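Local coordinates for protein kinectin 1 (Kinesin receptor) (Legionella pneumophila, PDB 4MU6) that is of unknown function but, as a bacterial effector with a long N-terminal coiled-coil domain, probably acts on host-cell processes during infection, at residues K98-L101 and T102-L105; N183-K186 and L187-E191; E90-K93 and D94-K98. All blocks are in the same frame, centred on the assembly; numbering follows the deposited sequence.

Contact 1: residues K98-L101 and T102-L105; sequences KEVL and TREL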
ATOM      1  N   LYS A  98      37.716   3.677  -7.196  1.00 43.47           N
ATOM      2  CA  LYS A  98      38.406   2.408  -7.002  1.00 42.30           C
ATOM      3  C   LYS A  98      39.589   2.288  -7.958  1.00 37.85           C
ATOM      4  O   LYS A  98      40.668   1.862  -7.558  1.00 42.61           O
ATOM      5  CB  LYS A  98      37.451   1.234  -7.175  1.00 37.28           C
ATOM      6  CG  LYS A  98      38.129  -0.121  -7.140  1.00 41.30           C
ATOM      7  CD  LYS A  98      37.101  -1.229  -7.078  1.00 48.41           C
ATOM      8  CE  LYS A  98      37.766  -2.578  -6.852  1.00 53.35           C
ATOM      9  NZ  LYS A  98      36.773  -3.608  -6.443  1.00 50.69           N
ATOM     10  N   GLU A  99      39.390   2.702  -9.206  1.00 33.39           N
ATOM     11  CA  GLU A  99      40.464   2.707 -10.190  1.00 39.21           C
ATOM     12  C   GLU A  99      41.622   3.640  -9.813  1.00 33.67           C
ATOM     13  O   GLU A  99      42.767   3.238  -9.892  1.00 31.01           O
ATOM     14  CB  GLU A  99      39.932   3.074 -11.574  1.00 44.16           C
ATOM     15  CG  GLU A  99      39.078   1.996 -12.209  1.00 63.18           C
ATOM     16  CD  GLU A  99      38.343   2.484 -13.451  1.00 69.30           C
ATOM     17  OE1 GLU A  99      38.560   3.649 -13.853  1.00 75.44           O
ATOM     18  OE2 GLU A  99      37.548   1.702 -14.019  1.00 61.14           O
ATOM     19  N   VAL A 100      41.338   4.882  -9.429  1.00 33.23           N
ATOM     20  CA  VAL A 100      42.438   5.790  -9.079  1.00 32.03           C
ATOM     21  C   VAL A 100      43.173   5.332  -7.820  1.00 29.48           C
ATOM     22  O   VAL A 100      44.402   5.321  -7.797  1.00 40.38           O
ATOM     23  CB  VAL A 100      42.024   7.285  -8.974  1.00 50.31           C
ATOM     24  CG1 VAL A 100      41.499   7.786 -10.305  1.00 51.84           C
ATOM     25  CG2 VAL A 100      41.005   7.505  -7.880  1.00 50.32           C
ATOM     26  N   LEU A 101      42.429   4.915  -6.794  1.00 29.73           N
ATOM     27  CA  LEU A 101      43.048   4.475  -5.546  1.00 38.88           C
ATOM     28  C   LEU A 101      43.956   3.281  -5.793  1.00 38.45           C
ATOM     29  O   LEU A 101      45.027   3.167  -5.199  1.00 39.10           O
ATOM     30  CB  LEU A 101      41.993   4.097  -4.514  1.00 37.76           C
ATOM     31  CG  LEU A 101      41.129   5.222  -3.945  1.00 34.67           C
ATOM     32  CD1 LEU A 101      40.002   4.600  -3.170  1.00 30.61           C
ATOM     33  CD2 LEU A 101      41.954   6.162  -3.053  1.00 30.11           C
ATOM     34  N   THR A 102      43.522   2.403  -6.687  1.00 38.92           N
ATOM     35  CA  THR A 102      44.238   1.166  -6.940  1.00 34.68           C
ATOM     36  C   THR A 102      45.439   1.445  -7.816  1.00 31.76           C
ATOM     37  O   THR A 102      46.482   0.839  -7.647  1.00 30.45           O
ATOM     38  CB  THR A 102      43.324   0.142  -7.609  1.00 33.41           C
ATOM     39  OG1 THR A 102      42.214  -0.128  -6.738  1.00 36.73           O
ATOM     40  CG2 THR A 102      44.066  -1.155  -7.903  1.00 30.50           C
ATOM     41  N   ARG A 103      45.285   2.376  -8.752  1.00 30.22           N
ATOM     42  CA  ARG A 103      46.398   2.764  -9.592  1.00 30.65           C
ATOM     43  C   ARG A 103      47.484   3.373  -8.706  1.00 36.97           C
ATOM     44  O   ARG A 103      48.661   3.060  -8.865  1.00 33.86           O
ATOM     45  CB  ARG A 103      45.935   3.737 -10.679  1.00 28.93           C
ATOM     46  CG  ARG A 103      47.035   4.293 -11.561  1.00 37.90           C
ATOM     47  CD  ARG A 103      46.461   5.197 -12.646  1.00 42.09           C
ATOM     48  NE  ARG A 103      45.491   4.473 -13.466  1.00 41.00           N
ATOM     49  CZ  ARG A 103      44.211   4.807 -13.597  1.00 39.29           C
ATOM     50  NH1 ARG A 103      43.721   5.881 -12.980  1.00 40.34           N
ATOM     51  NH2 ARG A 103      43.421   4.073 -14.361  1.00 44.15           N
ATOM     52  N   GLU A 104      47.097   4.205  -7.741  1.00 31.19           N
ATOM     53  CA  GLU A 104      48.094   4.785  -6.836  1.00 34.63           C
ATOM     54  C   GLU A 104      48.770   3.729  -5.950  1.00 33.25           C
ATOM     55  O   GLU A 104      50.001   3.700  -5.820  1.00 34.99           O
ATOM     56  CB  GLU A 104      47.477   5.885  -5.979  1.00 37.02           C
ATOM     57  CG  GLU A 104      48.474   6.534  -5.032  1.00 43.48           C
ATOM     58  CD  GLU A 104      47.963   7.848  -4.472  1.00 50.59           C
ATOM     59  OE1 GLU A 104      46.733   7.967  -4.260  1.00 46.47           O
ATOM     60  OE2 GLU A 104      48.790   8.767  -4.267  1.00 50.97           O
ATOM     61  N   LEU A 105      47.960   2.851  -5.364  1.00 31.19           N
ATOM     62  CA  LEU A 105      48.459   1.767  -4.520  1.00 36.19           C
ATOM     63  C   LEU A 105      49.494   0.887  -5.210  1.00 40.39           C
ATOM     64  O   LEU A 105      50.488   0.499  -4.594  1.00 40.70           O
ATOM     65  CB  LEU A 105      47.308   0.882  -4.048  1.00 40.79           C
ATOM     66  CG  LEU A 105      46.663   1.193  -2.703  1.00 48.36           C
ATOM     67  CD1 LEU A 105      45.634   0.130  -2.392  1.00 48.05           C
ATOM     68  CD2 LEU A 105      47.703   1.258  -1.598  1.00 46.43           C
TER
HETATM   69  O   HOH W   1      40.677   5.650 -14.068  1.00 53.73           O
HETATM   70  O   HOH W   2      44.624   8.119  -5.793  1.00 54.03           O
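The guanidinium of R103 has the carbonyl oxygen of E99 over one of its faces, E99 O standing 4.2 Å above the plane and offset toward the rim. Water 1 lies at the edge, in the plane of the group. Water 1 accepts from R103 NH2 (3.2 Å) and donates to E99 OE1 (2.9 Å). The bridge is therefore indirect: E99 OE1 and R103 NH2 are 4.9 Å apart, too far for a direct salt bridge, and the other carboxylate oxygen, E99 OE2, pairs with K95 NZ one turn earlier. A bend at chi3 (-58°) in an otherwise extended R103 chain turns the guanidinium back along the helix, where V100 CG1 approaches R103 NH1 obliquely at 4.0 Å.

The second polar feature is a hydroxyl-to-backbone bond. T102 OG1 donates to K98 O over 2.7 Å, while T102 N reaches the same oxygen over 3.0 Å, with a bent N-H...O angle of 143°. K98 O thus accepts two bonds, the donors reaching it from opposite faces of its carbonyl plane. With chi1 at -60°, OG1 lies beside the backbone N of its own residue, which directs it at the preceding turn.

On another side of the helix, water 2 donates to E104 OE1 (2.6 Å) and, weakly, to V100 O. E104 OE1 also accepts from N183 ND2.

Such i to i+3 and i to i+4 contacts are those of a regular alpha-helix, here the final turns of helix 43-105. The antiparallel helix 158-217 packs against one flank: the buried L101 rests on N183 and K186, L105 meets L187, and E104 touches Q179, whereas K98, E99, V100 and R103 are exposed.

Contact 2: residues N183-K186 and L187-E191; sequences NKIK and LNEIE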
ATOM      1  N   ASN A 183      44.501   4.792   1.381  1.00 37.00           N
ATOM      2  CA  ASN A 183      43.876   4.253   0.186  1.00 35.56           C
ATOM      3  C   ASN A 183      43.259   2.897   0.474  1.00 36.14           C
ATOM      4  O   ASN A 183      42.205   2.562  -0.051  1.00 32.74           O
ATOM      5  CB  ASN A 183      44.854   4.189  -0.985  1.00 29.94           C
ATOM      6  CG  ASN A 183      45.190   5.559  -1.520  1.00 41.44           C
ATOM      7  OD1 ASN A 183      44.889   6.572  -0.882  1.00 36.06           O
ATOM      8  ND2 ASN A 183      45.826   5.604  -2.693  1.00 44.63           N
ATOM      9  N   LYS A 184      43.890   2.118   1.339  1.00 44.05           N
ATOM     10  CA  LYS A 184      43.293   0.839   1.686  1.00 43.33           C
ATOM     11  C   LYS A 184      41.982   1.005   2.447  1.00 38.35           C
ATOM     12  O   LYS A 184      41.029   0.282   2.181  1.00 32.49           O
ATOM     13  CB  LYS A 184      44.269  -0.066   2.422  1.00 45.29           C
ATOM     14  CG  LYS A 184      45.114  -0.893   1.467  1.00 45.90           C
ATOM     15  CD  LYS A 184      45.815  -2.024   2.193  1.00 41.80           C
ATOM     16  CE  LYS A 184      47.175  -1.609   2.658  1.00 40.20           C
ATOM     17  NZ  LYS A 184      47.807  -2.675   3.485  1.00 50.61           N
ATOM     18  N   ILE A 185      41.930   1.963   3.370  1.00 30.25           N
ATOM     19  CA  ILE A 185      40.688   2.250   4.086  1.00 29.45           C
ATOM     20  C   ILE A 185      39.587   2.675   3.109  1.00 35.28           C
ATOM     21  O   ILE A 185      38.452   2.215   3.210  1.00 35.94           O
ATOM     22  CB  ILE A 185      40.912   3.304   5.192  1.00 34.21           C
ATOM     23  CG1 ILE A 185      41.745   2.693   6.323  1.00 36.33           C
ATOM     24  CG2 ILE A 185      39.582   3.849   5.738  1.00 37.83           C
ATOM     25  CD1 ILE A 185      42.353   3.705   7.280  1.00 41.04           C
ATOM     26  N   LYS A 186      39.936   3.516   2.141  1.00 32.94           N
ATOM     27  CA  LYS A 186      38.951   4.026   1.188  1.00 35.96           C
ATOM     28  C   LYS A 186      38.482   2.912   0.268  1.00 34.24           C
ATOM     29  O   LYS A 186      37.383   2.958  -0.271  1.00 31.74           O
ATOM     30  CB  LYS A 186      39.555   5.161   0.351  1.00 37.62           C
ATOM     31  CG  LYS A 186      39.489   6.538   0.981  1.00 39.35           C
ATOM     32  CD  LYS A 186      40.503   7.468   0.342  1.00 49.93           C
ATOM     33  CE  LYS A 186      40.433   8.879   0.921  1.00 54.81           C
ATOM     34  NZ  LYS A 186      41.644   9.668   0.535  1.00 55.61           N
ATOM     35  N   LEU A 187      39.341   1.919   0.064  1.00 33.58           N
ATOM     36  CA  LEU A 187      38.971   0.801  -0.763  1.00 34.44           C
ATOM     37  C   LEU A 187      37.990  -0.067   0.005  1.00 41.00           C
ATOM     38  O   LEU A 187      37.037  -0.573  -0.573  1.00 36.05           O
ATOM     39  CB  LEU A 187      40.192   0.013  -1.220  1.00 30.06           C
ATOM     40  CG  LEU A 187      40.988   0.650  -2.364  1.00 32.76           C
ATOM     41  CD1 LEU A 187      42.167  -0.240  -2.709  1.00 36.69           C
ATOM     42  CD2 LEU A 187      40.115   0.875  -3.593  1.00 35.01           C
ATOM     43  N   ASN A 188      38.215  -0.205   1.309  1.00 39.06           N
ATOM     44  CA  ASN A 188      37.292  -0.936   2.162  1.00 36.14           C
ATOM     45  C   ASN A 188      35.908  -0.287   2.268  1.00 37.62           C
ATOM     46  O   ASN A 188      34.894  -0.987   2.217  1.00 31.47           O
ATOM     47  CB  ASN A 188      37.871  -1.124   3.550  1.00 41.42           C
ATOM     48  CG  ASN A 188      39.013  -2.117   3.578  1.00 42.62           C
ATOM     49  OD1 ASN A 188      39.080  -3.042   2.762  1.00 42.60           O
ATOM     50  ND2 ASN A 188      39.915  -1.937   4.532  1.00 44.23           N
ATOM     51  N   GLU A 189      35.869   1.040   2.419  1.00 36.42           N
ATOM     52  CA  GLU A 189      34.601   1.752   2.526  1.00 33.09           C
ATOM     53  C   GLU A 189      33.829   1.683   1.208  1.00 34.26           C
ATOM     54  O   GLU A 189      32.601   1.741   1.209  1.00 41.23           O
ATOM     55  CB  GLU A 189      34.805   3.211   2.935  1.00 34.88           C
ATOM     56  CG  GLU A 189      35.186   3.386   4.392  1.00 47.22           C
ATOM     57  CD  GLU A 189      35.807   4.743   4.665  1.00 63.00           C
ATOM     58  OE1 GLU A 189      36.179   5.433   3.688  1.00 63.71           O
ATOM     59  OE2 GLU A 189      35.921   5.121   5.852  1.00 72.51           O
ATOM     60  N   ILE A 190      34.552   1.557   0.095  1.00 36.18           N
ATOM     61  CA  ILE A 190      33.936   1.333  -1.212  1.00 41.65           C
ATOM     62  C   ILE A 190      33.245  -0.016  -1.247  1.00 41.48           C
ATOM     63  O   ILE A 190      32.139  -0.137  -1.754  1.00 38.15           O
ATOM     64  CB  ILE A 190      34.953   1.415  -2.369  1.00 35.83           C
ATOM     65  CG1 ILE A 190      35.277   2.873  -2.690  1.00 44.10           C
ATOM     66  CG2 ILE A 190      34.402   0.737  -3.632  1.00 40.30           C
ATOM     67  CD1 ILE A 190      36.400   3.032  -3.683  1.00 48.63           C
ATOM     68  N   GLU A 191      33.906  -1.033  -0.706  1.00 44.14           N
ATOM     69  CA  GLU A 191      33.314  -2.360  -0.687  1.00 40.33           C
ATOM     70  C   GLU A 191      32.043  -2.341   0.136  1.00 40.08           C
ATOM     71  O   GLU A 191      31.070  -3.017  -0.207  1.00 34.78           O
ATOM     72  CB  GLU A 191      34.295  -3.417  -0.163  1.00 39.92           C
ATOM     73  CG  GLU A 191      35.435  -3.709  -1.128  1.00 56.47           C
ATOM     74  CD  GLU A 191      36.394  -4.801  -0.644  1.00 77.34           C
ATOM     75  OE1 GLU A 191      36.715  -4.848   0.569  1.00 84.18           O
ATOM     76  OE2 GLU A 191      36.837  -5.610  -1.493  1.00 82.00           O
TER
HETATM   77  O   HOH W   3      41.874  -2.062   1.000  1.00 51.40           O
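I185 and E189, one turn apart on helix 158-217 in an antiparallel helical pair, lie side by side and point the same way. I185 CG2, anti to its own backbone N, comes within 3.9 Å of E189 OE2, so a methyl group borders the carboxylate. The extended E189 chain starts beside its own backbone N (chi1 -74°) and therefore leans back over the preceding turn.

The same first-torsion choice recurs in L187, N188 and I190, each of which drapes its side chain over a carbonyl oxygen four residues earlier. L187 CG lies 3.2 Å from N183 O, and I190 CG1 is equally close to K186 O, at 3.2 Å. N188 ND2 sits 3.4 Å from K184 O, but the angle is too poor for a hydrogen bond between the two. Water 3 instead donates to K184 O (2.8 Å) and only weakly to N188 OD1.

N183 OD1 is engaged by Q179 NE2, one turn back. Toward helix 43-105, L187 packs on L101, so the leucine both covers its own helix carbonyl and faces the partner helix.

The backbone bonds are not uniform. L187 N favours N183 O over a weak second bond to K184 O, and I190 N, 3.2 Å from K186 O, stands above the carbonyl plane, 41° out of it.

Contact 3: residues E90-K93 and D94-K98; sequences EALK and DKKLK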
ATOM      1  N   GLU A  90      26.136   6.507  -7.864  1.00 40.95           N
ATOM      2  CA  GLU A  90      27.133   6.322  -6.818  1.00 39.68           C
ATOM      3  C   GLU A  90      28.103   5.219  -7.230  1.00 37.14           C
ATOM      4  O   GLU A  90      29.304   5.338  -7.026  1.00 42.28           O
ATOM      5  CB  GLU A  90      26.487   5.998  -5.464  1.00 38.16           C
ATOM      6  CG  GLU A  90      27.520   5.765  -4.354  1.00 51.35           C
ATOM      7  CD  GLU A  90      26.918   5.315  -3.020  1.00 63.63           C
ATOM      8  OE1 GLU A  90      26.312   4.215  -2.962  1.00 54.91           O
ATOM      9  OE2 GLU A  90      27.072   6.063  -2.022  1.00 70.86           O
ATOM     10  N   ALA A  91      27.562   4.156  -7.817  1.00 38.34           N
ATOM     11  CA  ALA A  91      28.342   3.042  -8.345  1.00 42.65           C
ATOM     12  C   ALA A  91      29.382   3.482  -9.380  1.00 48.49           C
ATOM     13  O   ALA A  91      30.520   3.001  -9.374  1.00 52.85           O
ATOM     14  CB  ALA A  91      27.404   1.983  -8.957  1.00 46.49           C
ATOM     15  N   LEU A  92      28.987   4.385 -10.273  1.00 45.62           N
ATOM     16  CA  LEU A  92      29.892   4.878 -11.301  1.00 44.59           C
ATOM     17  C   LEU A  92      31.016   5.690 -10.674  1.00 49.33           C
ATOM     18  O   LEU A  92      32.187   5.555 -11.037  1.00 43.97           O
ATOM     19  CB  LEU A  92      29.144   5.732 -12.310  1.00 43.30           C
ATOM     20  CG  LEU A  92      30.046   6.420 -13.329  1.00 43.61           C
ATOM     21  CD1 LEU A  92      30.703   5.395 -14.222  1.00 40.38           C
ATOM     22  CD2 LEU A  92      29.257   7.414 -14.151  1.00 50.60           C
ATOM     23  N   LYS A  93      30.640   6.534  -9.726  1.00 44.03           N
ATOM     24  CA  LYS A  93      31.590   7.347  -8.994  1.00 43.61           C
ATOM     25  C   LYS A  93      32.603   6.477  -8.237  1.00 41.59           C
ATOM     26  O   LYS A  93      33.813   6.731  -8.288  1.00 42.05           O
ATOM     27  CB  LYS A  93      30.830   8.263  -8.034  1.00 42.11           C
ATOM     28  CG  LYS A  93      31.686   9.225  -7.252  1.00 55.18           C
ATOM     29  CD  LYS A  93      30.819  10.099  -6.333  1.00 65.61           C
ATOM     30  CE  LYS A  93      29.704  10.814  -7.100  1.00 67.42           C
ATOM     31  NZ  LYS A  93      30.133  12.146  -7.622  1.00 74.77           N
ATOM     32  N   ASP A  94      32.109   5.448  -7.551  1.00 35.60           N
ATOM     33  CA  ASP A  94      32.975   4.541  -6.804  1.00 34.03           C
ATOM     34  C   ASP A  94      33.864   3.722  -7.733  1.00 37.72           C
ATOM     35  O   ASP A  94      35.014   3.435  -7.405  1.00 33.59           O
ATOM     36  CB  ASP A  94      32.161   3.632  -5.872  1.00 38.18           C
ATOM     37  CG  ASP A  94      31.780   4.327  -4.556  1.00 53.54           C
ATOM     38  OD1 ASP A  94      32.262   5.462  -4.315  1.00 55.28           O
ATOM     39  OD2 ASP A  94      31.005   3.742  -3.759  1.00 46.94           O
ATOM     40  N   LYS A  95      33.330   3.355  -8.898  1.00 38.66           N
ATOM     41  CA  LYS A  95      34.116   2.648  -9.902  1.00 35.80           C
ATOM     42  C   LYS A  95      35.361   3.460 -10.289  1.00 36.03           C
ATOM     43  O   LYS A  95      36.458   2.922 -10.411  1.00 34.44           O
ATOM     44  CB  LYS A  95      33.255   2.354 -11.130  1.00 34.77           C
ATOM     45  CG  LYS A  95      33.998   1.695 -12.275  1.00 46.57           C
ATOM     46  CD  LYS A  95      33.047   1.394 -13.441  1.00 48.02           C
ATOM     47  CE  LYS A  95      33.719   0.538 -14.505  1.00 55.54           C
ATOM     48  NZ  LYS A  95      34.743   1.301 -15.271  1.00 57.10           N
ATOM     49  N   LYS A  96      35.178   4.764 -10.456  1.00 36.47           N
ATOM     50  CA  LYS A  96      36.263   5.656 -10.836  1.00 41.98           C
ATOM     51  C   LYS A  96      37.232   5.858  -9.675  1.00 39.99           C
ATOM     52  O   LYS A  96      38.437   5.957  -9.863  1.00 37.24           O
ATOM     53  CB  LYS A  96      35.699   7.004 -11.286  1.00 46.54           C
ATOM     54  CG  LYS A  96      34.710   6.894 -12.445  1.00 59.91           C
ATOM     55  CD  LYS A  96      34.096   8.236 -12.804  1.00 71.82           C
ATOM     56  CE  LYS A  96      33.164   8.126 -14.011  1.00 73.85           C
ATOM     57  NZ  LYS A  96      32.646   9.459 -14.433  1.00 71.82           N
ATOM     58  N   LEU A  97      36.691   5.937  -8.471  1.00 39.55           N
ATOM     59  CA  LEU A  97      37.516   6.091  -7.300  1.00 40.82           C
ATOM     60  C   LEU A  97      38.353   4.838  -7.077  1.00 37.65           C
ATOM     61  O   LEU A  97      39.545   4.920  -6.790  1.00 38.54           O
ATOM     62  CB  LEU A  97      36.640   6.364  -6.088  1.00 43.79           C
ATOM     63  CG  LEU A  97      37.408   6.679  -4.807  1.00 45.73           C
ATOM     64  CD1 LEU A  97      38.311   7.900  -4.998  1.00 43.27           C
ATOM     65  CD2 LEU A  97      36.409   6.907  -3.676  1.00 41.95           C
ATOM     66  N   LYS A  98      37.716   3.677  -7.196  1.00 43.47           N
ATOM     67  CA  LYS A  98      38.406   2.408  -7.002  1.00 42.30           C
ATOM     68  C   LYS A  98      39.589   2.288  -7.958  1.00 37.85           C
ATOM     69  O   LYS A  98      40.668   1.862  -7.558  1.00 42.61           O
ATOM     70  CB  LYS A  98      37.451   1.234  -7.175  1.00 37.28           C
ATOM     71  CG  LYS A  98      38.129  -0.121  -7.140  1.00 41.30           C
ATOM     72  CD  LYS A  98      37.101  -1.229  -7.078  1.00 48.41           C
ATOM     73  CE  LYS A  98      37.766  -2.578  -6.852  1.00 53.35           C
ATOM     74  NZ  LYS A  98      36.773  -3.608  -6.443  1.00 50.69           N
TER
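L92 and K96 make the apolar part of this helical turn, their side chains crossing at a slant. K96 is extended beyond CG, and its methylene CE packs on L92 CG at 3.6 Å, while the ammonium K96 NZ passes L92 CD2 at 4.0 Å as a plain van der Waals neighbour. The chain reaches there because K96 CG starts beside its own backbone N (chi1 -57°), which also brings K96 CG to 3.2 Å from L92 O.

E90 and D94 form the charged part. They point the same way with carboxylate planes 14° apart, and D94 OD2 lies 4.1 Å from E90 CG. Like charges this close (E90 OE1 to D94 OD2, 4.8 Å) would probably repel, but R197 NH1 forms salt bridges to both of these oxygens, and R193 NH2 pairs with D94 OD1. The turn belongs to helix 43-105, partly in its predicted coiled coil; R193 and R197 reach it from the antiparallel helix 158-217.

Main-chain hydrogen bonds make up the rest: D94 N to E90 O (2.9 Å, N-H...O angle 161°), K95 N to A91 O (2.9 Å), K96 N to L92 O and L97 N to K93 O.

Overall arrangement
Along the chain the order is contact 3, contact 1, contact 2. The first two are successive on helix 43-105, sharing K98, with centres 11 Å apart. Contact 2 lies on helix 158-217, about 10 Å from the centre of contact 1 and 12 Å from that of contact 3. L105 CD1 meets L187 CD1 at 3.5 Å, and I190 CD1 meets L97 CD2 at 3.9 Å: the later residue of helix 43-105 pairs with the earlier one of helix 158-217, so the helices run antiparallel and zip together here, helped by a probable hydrogen bond between E104 OE1 and N183 ND2. All three lie 34 to 45 Å from the chain's centre, in one arm of the predominantly helical N-terminal coiled-coil domain.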